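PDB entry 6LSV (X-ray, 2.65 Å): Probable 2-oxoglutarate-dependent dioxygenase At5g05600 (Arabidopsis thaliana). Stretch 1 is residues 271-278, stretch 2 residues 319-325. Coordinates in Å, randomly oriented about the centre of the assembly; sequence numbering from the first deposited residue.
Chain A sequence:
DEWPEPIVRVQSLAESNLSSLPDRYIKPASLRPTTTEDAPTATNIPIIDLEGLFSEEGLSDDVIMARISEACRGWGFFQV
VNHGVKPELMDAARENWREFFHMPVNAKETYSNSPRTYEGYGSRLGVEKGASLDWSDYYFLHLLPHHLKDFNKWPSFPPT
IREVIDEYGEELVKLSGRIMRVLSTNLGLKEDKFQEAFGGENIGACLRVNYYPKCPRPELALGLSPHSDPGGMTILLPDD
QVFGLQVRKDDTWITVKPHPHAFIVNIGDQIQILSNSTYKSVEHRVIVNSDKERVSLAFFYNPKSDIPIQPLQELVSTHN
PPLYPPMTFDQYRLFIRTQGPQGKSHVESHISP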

# COMPACT_ATOMS: atom_id res chain seq x y z
N ILE A 271 8.38 -9.15 -3.15
CA ILE A 271 9.53 -8.96 -4.03
C ILE A 271 10.83 -9.01 -3.24
O ILE A 271 11.84 -9.52 -3.75
CB ILE A 271 9.38 -7.64 -4.82
CG1 ILE A 271 8.26 -7.78 -5.85
CG2 ILE A 271 10.68 -7.26 -5.50
CD1 ILE A 271 8.16 -6.63 -6.82
N GLN A 272 10.83 -8.53 -2.00
CA GLN A 272 12.02 -8.70 -1.16
C GLN A 272 12.38 -10.17 -1.03
O GLN A 272 13.57 -10.54 -1.09
CB GLN A 272 11.79 -8.09 0.23
CG GLN A 272 12.87 -8.47 1.25
CD GLN A 272 12.91 -7.57 2.48
OE1 GLN A 272 12.51 -6.40 2.43
NE2 GLN A 272 13.40 -8.11 3.59
N ILE A 273 11.37 -11.04 -0.89
CA ILE A 273 11.62 -12.47 -0.79
C ILE A 273 12.12 -13.04 -2.12
O ILE A 273 13.06 -13.83 -2.16
CB ILE A 273 10.36 -13.20 -0.30
CG1 ILE A 273 9.96 -12.70 1.09
CG2 ILE A 273 10.57 -14.71 -0.28
CD1 ILE A 273 8.49 -12.85 1.38
N LEU A 274 11.49 -12.63 -3.23
CA LEU A 274 11.90 -13.15 -4.54
C LEU A 274 13.32 -12.72 -4.89
O LEU A 274 14.11 -13.52 -5.40
CB LEU A 274 10.92 -12.68 -5.61
CG LEU A 274 9.61 -13.47 -5.70
CD1 LEU A 274 8.60 -12.77 -6.58
CD2 LEU A 274 9.85 -14.88 -6.20
N SER A 275 13.67 -11.47 -4.60
CA SER A 275 15.02 -10.98 -4.86
C SER A 275 16.04 -11.48 -3.85
O SER A 275 17.16 -10.97 -3.83
CB SER A 275 15.02 -9.44 -4.89
OG SER A 275 14.78 -8.90 -3.60
N ASN A 276 15.67 -12.46 -3.01
CA ASN A 276 16.52 -12.95 -1.92
C ASN A 276 17.12 -11.79 -1.13
O ASN A 276 18.30 -11.79 -0.79
CB ASN A 276 17.63 -13.87 -2.45
CG ASN A 276 18.16 -14.82 -1.39
OD1 ASN A 276 17.47 -15.14 -0.42
ND2 ASN A 276 19.40 -15.27 -1.55
N SER A 277 16.28 -10.78 -0.86
CA SER A 277 16.60 -9.57 -0.11
C SER A 277 17.53 -8.62 -0.85
O SER A 277 18.05 -7.68 -0.24
CB SER A 277 17.21 -9.88 1.27
OG SER A 277 16.21 -9.91 2.28
N THR A 278 17.75 -8.81 -2.15
CA THR A 278 18.49 -7.80 -2.91
C THR A 278 17.68 -6.52 -3.02
O THR A 278 18.21 -5.41 -2.86
CB THR A 278 18.85 -8.33 -4.30
OG1 THR A 278 19.53 -9.59 -4.18
CG2 THR A 278 19.76 -7.33 -5.01
N HIS A 319 27.21 -18.96 -1.28
CA HIS A 319 27.51 -17.85 -0.39
C HIS A 319 26.40 -16.81 -0.35
O HIS A 319 26.46 -15.89 0.48
CB HIS A 319 28.84 -17.20 -0.80
CG HIS A 319 30.04 -18.05 -0.50
ND1 HIS A 319 30.75 -18.71 -1.48
CD2 HIS A 319 30.63 -18.38 0.67
CE1 HIS A 319 31.74 -19.39 -0.93
NE2 HIS A 319 31.69 -19.20 0.38
N ASN A 320 25.38 -16.93 -1.21
CA ASN A 320 24.11 -16.24 -1.06
C ASN A 320 23.00 -17.28 -1.05
O ASN A 320 22.26 -17.44 -2.03
CB ASN A 320 23.88 -15.22 -2.18
CG ASN A 320 24.91 -14.13 -2.19
OD1 ASN A 320 25.60 -13.89 -1.19
ND2 ASN A 320 25.03 -13.43 -3.32
N PRO A 321 22.86 -18.03 0.04
CA PRO A 321 21.81 -19.05 0.12
C PRO A 321 20.44 -18.40 0.20
O PRO A 321 20.34 -17.20 0.50
CB PRO A 321 22.15 -19.81 1.41
CG PRO A 321 22.87 -18.81 2.24
CD PRO A 321 23.66 -17.97 1.28
N PRO A 322 19.37 -19.15 -0.07
CA PRO A 322 18.03 -18.56 0.02
C PRO A 322 17.68 -18.21 1.46
O PRO A 322 17.80 -19.05 2.36
CB PRO A 322 17.13 -19.67 -0.54
CG PRO A 322 17.89 -20.93 -0.27
CD PRO A 322 19.33 -20.56 -0.47
N LEU A 323 17.24 -16.97 1.67
CA LEU A 323 17.04 -16.44 3.01
C LEU A 323 15.63 -16.66 3.56
O LEU A 323 15.40 -16.37 4.74
CB LEU A 323 17.35 -14.94 3.03
CG LEU A 323 18.83 -14.56 2.88
CD1 LEU A 323 18.96 -13.16 2.29
CD2 LEU A 323 19.54 -14.65 4.22
N TYR A 324 14.70 -17.17 2.75
CA TYR A 324 13.32 -17.37 3.20
C TYR A 324 12.79 -18.71 2.70
O TYR A 324 13.06 -19.10 1.56
CB TYR A 324 12.38 -16.26 2.72
CG TYR A 324 12.88 -14.84 2.92
CD1 TYR A 324 13.71 -14.23 1.99
CD2 TYR A 324 12.51 -14.11 4.04
CE1 TYR A 324 14.17 -12.94 2.17
CE2 TYR A 324 12.95 -12.81 4.23
CZ TYR A 324 13.78 -12.23 3.29
OH TYR A 324 14.23 -10.94 3.47
N PRO A 325 12.04 -19.43 3.53
CA PRO A 325 11.38 -20.65 3.08
C PRO A 325 10.20 -20.33 2.18
O PRO A 325 9.74 -19.18 2.14
CB PRO A 325 10.92 -21.31 4.38
CG PRO A 325 10.77 -20.17 5.33
CD PRO A 325 11.87 -19.22 4.98

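The end of a helix and the turn that follows it grip an irregular, proline-rich segment through a small, largely polar contact, in which side-chain amides and hydroxyls take part in all four hydrogen bonds and one isoleucine packs on a tyrosine ring.

The two stretches bury 356 Å² between them, and Asn276 and Tyr324 contribute the largest shares. Asn276 lies just beyond the helix, within a type I' turn from Ser275 to Thr278 that is closed by Thr278 N to Ser275 O at 2.8 Å. Its phi/psi of 47/42 is left-handed, and although its CA-to-CB bond points sideways, the t rotamer brings the amide up to the facing backbone. There both ends of the amide are used: Asn276 ND2 donates to Pro321 O (3.0 Å, nearly linear at 172°), while Asn276 OD1 accepts from Leu323 N at 2.8 Å. The side chain thus bridges a carbonyl and an amide two residues apart in a segment without regular secondary structure.

Tyr324 forms the second centre. Its CA-to-CB bond points toward the other stretch, and its hydroxyl joins two polar side chains: Gln272 NE2 donates to Tyr324 OH at 3.0 Å and 176°, and Tyr324 OH in turn donates to Ser277 OG, a short bond of 2.5 Å. The Gln272 amide is further engaged through OE1 elsewhere in the structure. Ser277 OG sits near the plane of the ring, at its edge, whereas Ile273 covers one face; Ile273 CG1 lies 4.0 Å from the centroid of the Tyr324 ring and only 8° off its normal, a CH-pi arrangement. Ile273 CG2 also meets Tyr324 CB at 3.8 Å, extending the apolar packing to the base of the side chain.

Leu323 adds an apolar contact, Leu323 CD1 lying 3.9 Å from Ser277 CB.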